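Local atomic coordinates of protein Kif13b (Mus musculus, PDB entry 5B64), a protein that probably acts as a kinesin-3 motor carrying cargo along microtubules, represented here by a fragment bound to another protein. Residues Q46-S51 / L62-I67; S29-E34 / D93-W98. One frame throughout, in Å; residues are numbered along the deposited sequence.

Interaction 1 of 2, residues Q46-S51 / L62-I67; sequences QIPTSS and LSEPAI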
ATOM      1  N   GLN B  46     -13.609  17.686  21.932  1.00 90.22           N
ATOM      2  CA  GLN B  46     -12.482  18.520  22.276  1.00 91.41           C
ATOM      3  C   GLN B  46     -12.981  19.930  22.530  1.00 85.84           C
ATOM      4  O   GLN B  46     -14.102  20.296  22.165  1.00 87.11           O
ATOM      5  CB  GLN B  46     -11.374  18.480  21.215  1.00 88.16           C
ATOM      6  CG  GLN B  46     -11.666  19.228  19.913  1.00 89.59           C
ATOM      7  CD  GLN B  46     -10.553  19.023  18.871  1.00 89.32           C
ATOM      8  OE1 GLN B  46      -9.387  18.790  19.226  1.00 91.76           O
ATOM      9  NE2 GLN B  46     -10.914  19.086  17.587  1.00 75.70           N
ATOM     10  N   ILE B  47     -12.140  20.696  23.199  1.00 87.02           N
ATOM     11  CA  ILE B  47     -12.405  22.084  23.441  1.00 83.94           C
ATOM     12  C   ILE B  47     -11.333  22.867  22.693  1.00 87.93           C
ATOM     13  O   ILE B  47     -10.174  22.921  23.114  1.00 96.09           O
ATOM     14  CB  ILE B  47     -12.410  22.367  24.948  1.00 85.05           C
ATOM     15  CG1 ILE B  47     -13.463  21.487  25.618  1.00 74.40           C
ATOM     16  CG2 ILE B  47     -12.673  23.845  25.232  1.00 84.87           C
ATOM     17  CD1 ILE B  47     -13.689  21.820  27.044  1.00 89.24           C
ATOM     18  N   PRO B  48     -11.714  23.433  21.545  1.00 84.84           N
ATOM     19  CA  PRO B  48     -10.810  24.204  20.689  1.00 96.11           C
ATOM     20  C   PRO B  48     -10.461  25.523  21.354  1.00106.14           C
ATOM     21  O   PRO B  48     -11.170  25.938  22.266  1.00107.38           O
ATOM     22  CB  PRO B  48     -11.653  24.466  19.443  1.00 99.47           C
ATOM     23  CG  PRO B  48     -13.085  24.404  19.933  1.00 95.18           C
ATOM     24  CD  PRO B  48     -13.090  23.373  21.014  1.00 85.87           C
ATOM     25  N   THR B  49      -9.397  26.179  20.910  1.00112.85           N
ATOM     26  CA  THR B  49      -9.005  27.437  21.522  1.00118.11           C
ATOM     27  C   THR B  49     -10.048  28.519  21.226  1.00120.36           C
ATOM     28  O   THR B  49     -10.172  29.484  21.976  1.00123.23           O
ATOM     29  CB  THR B  49      -7.606  27.892  21.053  1.00126.92           C
ATOM     30  OG1 THR B  49      -6.777  26.746  20.824  1.00128.59           O
ATOM     31  CG2 THR B  49      -6.952  28.785  22.102  1.00128.62           C
ATOM     32  N   SER B  50     -10.801  28.346  20.138  1.00121.49           N
ATOM     33  CA  SER B  50     -11.871  29.282  19.770  1.00121.46           C
ATOM     34  C   SER B  50     -12.932  29.392  20.868  1.00124.88           C
ATOM     35  O   SER B  50     -13.448  30.477  21.133  1.00129.07           O
ATOM     36  CB  SER B  50     -12.553  28.857  18.466  1.00114.17           C
ATOM     37  OG  SER B  50     -11.626  28.313  17.544  1.00114.16           O
ATOM     38  N   SER B  51     -13.251  28.263  21.498  1.00117.77           N
ATOM     39  CA  SER B  51     -14.273  28.215  22.542  1.00114.91           C
ATOM     40  C   SER B  51     -13.888  29.031  23.778  1.00115.96           C
ATOM     41  O   SER B  51     -14.756  29.494  24.517  1.00119.90           O
ATOM     42  CB  SER B  51     -14.564  26.765  22.946  1.00114.86           C
ATOM     43  OG  SER B  51     -15.194  26.045  21.896  1.00118.62           O
ATOM     44  N   LEU B  62     -18.488  24.117  25.899  1.00 85.55           N
ATOM     45  CA  LEU B  62     -17.288  24.459  25.128  1.00 88.61           C
ATOM     46  C   LEU B  62     -16.969  23.408  24.052  1.00 88.62           C
ATOM     47  O   LEU B  62     -16.165  23.643  23.132  1.00 84.23           O
ATOM     48  CB  LEU B  62     -16.090  24.592  26.068  1.00 89.31           C
ATOM     49  CG  LEU B  62     -15.860  25.878  26.866  1.00 91.99           C
ATOM     50  CD1 LEU B  62     -17.140  26.702  27.063  1.00 89.98           C
ATOM     51  CD2 LEU B  62     -15.215  25.532  28.202  1.00 91.14           C
ATOM     52  N   SER B  63     -17.607  22.250  24.167  1.00 84.58           N
ATOM     53  CA  SER B  63     -17.259  21.121  23.322  1.00 82.98           C
ATOM     54  C   SER B  63     -17.793  21.155  21.910  1.00 77.40           C
ATOM     55  O   SER B  63     -18.862  21.696  21.612  1.00 73.32           O
ATOM     56  CB  SER B  63     -17.684  19.811  23.970  1.00 83.73           C
ATOM     57  OG  SER B  63     -16.716  19.423  24.916  1.00 93.32           O
ATOM     58  N   GLU B  64     -17.015  20.539  21.045  1.00 78.24           N
ATOM     59  CA  GLU B  64     -17.477  20.189  19.728  1.00 82.21           C
ATOM     60  C   GLU B  64     -16.838  18.846  19.409  1.00 82.38           C
ATOM     61  O   GLU B  64     -15.886  18.437  20.081  1.00 85.26           O
ATOM     62  CB  GLU B  64     -17.060  21.255  18.738  1.00 79.43           C
ATOM     63  CG  GLU B  64     -15.584  21.381  18.587  1.00 88.23           C
ATOM     64  CD  GLU B  64     -15.231  22.615  17.792  1.00106.59           C
ATOM     65  OE1 GLU B  64     -14.269  22.564  16.988  1.00107.68           O
ATOM     66  OE2 GLU B  64     -15.934  23.639  17.976  1.00114.43           O
ATOM     67  N   PRO B  65     -17.376  18.133  18.414  1.00 74.28           N
ATOM     68  CA  PRO B  65     -16.828  16.799  18.151  1.00 68.57           C
ATOM     69  C   PRO B  65     -15.427  16.794  17.539  1.00 64.90           C
ATOM     70  O   PRO B  65     -15.053  17.655  16.731  1.00 72.52           O
ATOM     71  CB  PRO B  65     -17.841  16.184  17.179  1.00 66.12           C
ATOM     72  CG  PRO B  65     -19.077  17.001  17.333  1.00 67.19           C
ATOM     73  CD  PRO B  65     -18.640  18.371  17.696  1.00 68.98           C
ATOM     74  N   ALA B  66     -14.653  15.800  17.953  1.00 59.98           N
ATOM     75  CA  ALA B  66     -13.360  15.499  17.346  1.00 63.41           C
ATOM     76  C   ALA B  66     -13.300  13.995  17.069  1.00 65.03           C
ATOM     77  O   ALA B  66     -14.142  13.224  17.550  1.00 68.64           O
ATOM     78  CB  ALA B  66     -12.201  15.945  18.251  1.00 58.74           C
ATOM     79  N   ILE B  67     -12.312  13.582  16.289  1.00 62.24           N
ATOM     80  CA  ILE B  67     -12.283  12.229  15.774  1.00 61.69           C
ATOM     81  C   ILE B  67     -11.043  11.491  16.232  1.00 63.36           C
ATOM     82  O   ILE B  67      -9.910  11.893  15.918  1.00 61.73           O
ATOM     83  CB  ILE B  67     -12.299  12.222  14.235  1.00 64.54           C
ATOM     84  CG1 ILE B  67     -13.448  13.084  13.701  1.00 55.90           C
ATOM     85  CG2 ILE B  67     -12.332  10.788  13.716  1.00 55.19           C
ATOM     86  CD1 ILE B  67     -14.806  12.652  14.158  1.00 55.34           C
TER
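Q46 and E64 face each other as an antiparallel, hydrogen-bonded pair, and two nearly straight backbone bonds close the ring between them: Q46 N gives its hydrogen to E64 O at 3.0 Å, and E64 N returns one to Q46 O at 3.1 Å. Q46 O also receives a CA-H...O contact from S63 CA at 3.5 Å. A third bond lies beyond the paired residues, where the hydroxyl S51 OG donates to L62 O at 2.9 Å. With chi1 at -68°, OG sits beside its own backbone N, and the small serine side chain can reach a main-chain carbonyl of the incoming segment.

Van der Waals contacts fill in around these bonds. Q46 places CG between its backbone N and carbonyl carbon (chi1 73°) and is extended from there, which lays the aliphatic chain and amide over the A66 methyl; NE2 lies 3.5 Å from A66 CB. Alanine suits the spot because a lone methyl leaves room for the long glutamine. E64 likewise runs extended and brings its carboxyl group to the proline ring, with CD 3.5 Å from P48 CG. The apolar side chains of I47 and L62 cross obliquely, I47 CG2 meeting L62 CB at 3.6 Å and CD1 packing against the same carbon.

P65 turns the other way from A66 and packs on L14 and I18 of helix 9-34, and A66 bonds through its backbone to T44. The arrangement is that of two neighbouring antiparallel strands, 40-46 and 64-71, in a three-stranded meander, joined by a long connection that carries the short helix 49-53.

Interaction 2 of 2, residues S29-E34 / D93-W98; sequences SYIAEE and DLYQEW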
ATOM      1  N   SER B  29     -14.817   4.882   7.839  1.00 57.23           N
ATOM      2  CA  SER B  29     -14.478   3.525   8.229  1.00 62.30           C
ATOM      3  C   SER B  29     -14.680   2.518   7.109  1.00 64.13           C
ATOM      4  O   SER B  29     -13.893   1.577   6.955  1.00 65.47           O
ATOM      5  CB  SER B  29     -15.289   3.100   9.446  1.00 59.92           C
ATOM      6  OG  SER B  29     -14.762   3.708  10.614  1.00 67.36           O
ATOM      7  N   TYR B  30     -15.733   2.722   6.327  1.00 58.94           N
ATOM      8  CA  TYR B  30     -16.114   1.758   5.313  1.00 59.01           C
ATOM      9  C   TYR B  30     -15.127   1.790   4.131  1.00 63.23           C
ATOM     10  O   TYR B  30     -14.674   0.735   3.637  1.00 57.41           O
ATOM     11  CB  TYR B  30     -17.544   2.041   4.838  1.00 57.97           C
ATOM     12  CG  TYR B  30     -17.905   1.254   3.614  1.00 59.63           C
ATOM     13  CD1 TYR B  30     -17.930   1.855   2.356  1.00 57.80           C
ATOM     14  CD2 TYR B  30     -18.185  -0.107   3.704  1.00 55.73           C
ATOM     15  CE1 TYR B  30     -18.243   1.102   1.209  1.00 54.81           C
ATOM     16  CE2 TYR B  30     -18.496  -0.844   2.578  1.00 56.56           C
ATOM     17  CZ  TYR B  30     -18.523  -0.237   1.342  1.00 55.98           C
ATOM     18  OH  TYR B  30     -18.829  -0.985   0.240  1.00 71.35           O
ATOM     19  N   ILE B  31     -14.817   3.004   3.674  1.00 55.79           N
ATOM     20  CA  ILE B  31     -13.904   3.195   2.564  1.00 60.25           C
ATOM     21  C   ILE B  31     -12.532   2.680   2.949  1.00 62.03           C
ATOM     22  O   ILE B  31     -11.838   2.033   2.153  1.00 63.17           O
ATOM     23  CB  ILE B  31     -13.787   4.673   2.212  1.00 62.35           C
ATOM     24  CG1 ILE B  31     -15.135   5.189   1.713  1.00 57.09           C
ATOM     25  CG2 ILE B  31     -12.701   4.883   1.184  1.00 65.45           C
ATOM     26  CD1 ILE B  31     -15.165   6.642   1.500  1.00 47.90           C
ATOM     27  N   ALA B  32     -12.154   2.960   4.189  1.00 55.08           N
ATOM     28  CA  ALA B  32     -10.892   2.482   4.704  1.00 54.45           C
ATOM     29  C   ALA B  32     -10.869   0.953   4.655  1.00 60.15           C
ATOM     30  O   ALA B  32      -9.869   0.341   4.279  1.00 70.64           O
ATOM     31  CB  ALA B  32     -10.674   2.988   6.100  1.00 44.66           C
ATOM     32  N   GLU B  33     -11.983   0.328   4.997  1.00 58.61           N
ATOM     33  CA  GLU B  33     -12.037  -1.130   4.972  1.00 62.81           C
ATOM     34  C   GLU B  33     -11.920  -1.652   3.539  1.00 64.77           C
ATOM     35  O   GLU B  33     -11.233  -2.649   3.288  1.00 66.06           O
ATOM     36  CB  GLU B  33     -13.330  -1.640   5.638  1.00 60.90           C
ATOM     37  CG  GLU B  33     -13.354  -3.138   5.887  1.00 75.99           C
ATOM     38  CD  GLU B  33     -12.382  -3.586   6.981  1.00 97.13           C
ATOM     39  OE1 GLU B  33     -12.066  -2.781   7.895  1.00106.10           O
ATOM     40  OE2 GLU B  33     -11.939  -4.756   6.931  1.00103.01           O
ATOM     41  N   GLU B  34     -12.596  -0.978   2.610  1.00 63.84           N
ATOM     42  CA  GLU B  34     -12.610  -1.402   1.212  1.00 70.14           C
ATOM     43  C   GLU B  34     -11.207  -1.353   0.615  1.00 72.10           C
ATOM     44  O   GLU B  34     -10.811  -2.220  -0.183  1.00 67.79           O
ATOM     45  CB  GLU B  34     -13.554  -0.520   0.385  1.00 70.49           C
ATOM     46  CG  GLU B  34     -15.039  -0.792   0.596  1.00 74.31           C
ATOM     47  CD  GLU B  34     -15.418  -2.237   0.297  1.00 86.78           C
ATOM     48  OE1 GLU B  34     -15.621  -2.584  -0.892  1.00 92.84           O
ATOM     49  OE2 GLU B  34     -15.509  -3.028   1.258  1.00 90.07           O
ATOM     50  N   ASP B  93     -12.767  10.202  -3.503  1.00 64.45           N
ATOM     51  CA  ASP B  93     -11.983  10.230  -4.745  1.00 62.82           C
ATOM     52  C   ASP B  93     -11.200   8.961  -4.963  1.00 67.11           C
ATOM     53  O   ASP B  93     -11.291   8.361  -6.037  1.00 73.16           O
ATOM     54  CB  ASP B  93     -10.990  11.386  -4.754  1.00 60.32           C
ATOM     55  CG  ASP B  93     -11.656  12.726  -4.998  1.00 79.76           C
ATOM     56  OD1 ASP B  93     -12.874  12.740  -5.296  1.00 83.02           O
ATOM     57  OD2 ASP B  93     -10.958  13.767  -4.893  1.00 87.59           O
ATOM     58  N   LEU B  94     -10.427   8.560  -3.948  1.00 58.20           N
ATOM     59  CA  LEU B  94      -9.553   7.389  -4.058  1.00 60.82           C
ATOM     60  C   LEU B  94     -10.391   6.129  -4.273  1.00 66.94           C
ATOM     61  O   LEU B  94     -10.058   5.257  -5.082  1.00 67.04           O
ATOM     62  CB  LEU B  94      -8.700   7.232  -2.806  1.00 56.60           C
ATOM     63  CG  LEU B  94      -7.549   6.226  -2.906  1.00 59.72           C
ATOM     64  CD1 LEU B  94      -6.553   6.629  -3.996  1.00 52.66           C
ATOM     65  CD2 LEU B  94      -6.831   6.052  -1.553  1.00 60.03           C
ATOM     66  N   TYR B  95     -11.503   6.072  -3.557  1.00 61.60           N
ATOM     67  CA  TYR B  95     -12.435   4.970  -3.676  1.00 63.47           C
ATOM     68  C   TYR B  95     -13.009   4.837  -5.091  1.00 65.25           C
ATOM     69  O   TYR B  95     -13.026   3.748  -5.665  1.00 63.29           O
ATOM     70  CB  TYR B  95     -13.567   5.155  -2.671  1.00 58.45           C
ATOM     71  CG  TYR B  95     -14.535   4.019  -2.673  1.00 60.17           C
ATOM     72  CD1 TYR B  95     -14.247   2.836  -1.998  1.00 59.57           C
ATOM     73  CD2 TYR B  95     -15.746   4.115  -3.354  1.00 65.22           C
ATOM     74  CE1 TYR B  95     -15.155   1.776  -1.988  1.00 62.20           C
ATOM     75  CE2 TYR B  95     -16.651   3.055  -3.363  1.00 67.28           C
ATOM     76  CZ  TYR B  95     -16.348   1.890  -2.676  1.00 67.57           C
ATOM     77  OH  TYR B  95     -17.247   0.841  -2.680  1.00 78.19           O
ATOM     78  N   GLN B  96     -13.492   5.944  -5.643  1.00 62.81           N
ATOM     79  CA  GLN B  96     -14.094   5.913  -6.967  1.00 63.43           C
ATOM     80  C   GLN B  96     -13.014   5.610  -7.994  1.00 64.49           C
ATOM     81  O   GLN B  96     -13.259   4.935  -8.984  1.00 67.52           O
ATOM     82  CB  GLN B  96     -14.784   7.235  -7.281  1.00 52.75           C
ATOM     83  CG  GLN B  96     -15.431   7.262  -8.639  1.00 75.97           C
ATOM     84  CD  GLN B  96     -16.083   8.605  -8.943  1.00 87.32           C
ATOM     85  OE1 GLN B  96     -15.515   9.668  -8.664  1.00 90.61           O
ATOM     86  NE2 GLN B  96     -17.283   8.563  -9.513  1.00 93.04           N
ATOM     87  N   GLU B  97     -11.807   6.101  -7.741  1.00 64.69           N
ATOM     88  CA  GLU B  97     -10.683   5.788  -8.603  1.00 66.20           C
ATOM     89  C   GLU B  97     -10.388   4.282  -8.575  1.00 70.96           C
ATOM     90  O   GLU B  97     -10.114   3.672  -9.606  1.00 74.63           O
ATOM     91  CB  GLU B  97      -9.440   6.590  -8.203  1.00 57.75           C
ATOM     92  CG  GLU B  97      -8.449   6.715  -9.336  1.00 61.69           C
ATOM     93  CD  GLU B  97      -7.086   7.251  -8.912  1.00 66.73           C
ATOM     94  OE1 GLU B  97      -6.142   7.220  -9.753  1.00 74.26           O
ATOM     95  OE2 GLU B  97      -6.957   7.696  -7.754  1.00 55.08           O
ATOM     96  N   TRP B  98     -10.447   3.698  -7.384  1.00 65.90           N
ATOM     97  CA  TRP B  98     -10.209   2.280  -7.196  1.00 66.34           C
ATOM     98  C   TRP B  98     -11.256   1.436  -7.917  1.00 67.46           C
ATOM     99  O   TRP B  98     -10.904   0.526  -8.678  1.00 67.82           O
ATOM    100  CB  TRP B  98     -10.201   1.961  -5.698  1.00 71.31           C
ATOM    101  CG  TRP B  98      -9.955   0.520  -5.381  1.00 78.02           C
ATOM    102  CD1 TRP B  98      -8.831  -0.201  -5.657  1.00 82.53           C
ATOM    103  CD2 TRP B  98     -10.846  -0.368  -4.702  1.00 81.53           C
ATOM    104  NE1 TRP B  98      -8.972  -1.488  -5.196  1.00 85.37           N
ATOM    105  CE2 TRP B  98     -10.203  -1.616  -4.611  1.00 84.16           C
ATOM    106  CE3 TRP B  98     -12.133  -0.233  -4.170  1.00 87.81           C
ATOM    107  CZ2 TRP B  98     -10.798  -2.718  -3.999  1.00 89.34           C
ATOM    108  CZ3 TRP B  98     -12.727  -1.333  -3.563  1.00 87.72           C
ATOM    109  CH2 TRP B  98     -12.059  -2.556  -3.482  1.00 87.71           C
TER
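I31 and Y95 mark where helix segments 29-34 and 93-98 meet, their CA atoms 6.7 Å apart and the segment axes passing at 10.4 Å with a crossing angle of 39°. This is packing of two helices that run in broadly the same direction. Y95 lies at the middle of the contact; CG is anti to its backbone N (chi1 -177°), and the ring beyond it lies against E34. The methylenes of E34 meet the rim of that ring, CG lying 3.6 Å from Y95 CE1 and CB in the ring plane. Glutamate suits this surface site, since its aliphatic stem can pack while OE1 of its carboxylate approaches W98 CZ3. E34 CG also rests over one face of the Y30 ring, a turn earlier in its own helix. Y30 OH and Y95 OH come to 3.8 Å without a hydrogen bond. I31 CG2 approaches Y95 CB at 4.0 Å, and I31 also packs on F118. An alanine in place of Y95 would probably keep that methyl contact but leave the E34 methylenes and the tip of Y30 without their aromatic neighbour. W98, edge-to-face with F112, places CH2 3.5 Å from E34 O.

In the fold
Interactions 1 and 2 lie on opposite sides of the chain's centre, with centres 28 Å apart and nearest atoms about 8 Å apart, so they do not touch. Helix 9-34 connects them: its early part meets P65 of 62-67 through L14, Q17 and I18, V25 meets I67, and its final residues, 29-34, form interaction 2. In sequence, the local strand pairing of interaction 1 falls wholly between the two helices that interaction 2 brings together. No ligand or active site is involved; beside interaction 2, however, E97 hydrogen-bonds to side chains of another protein's chain and to Y111 of its own.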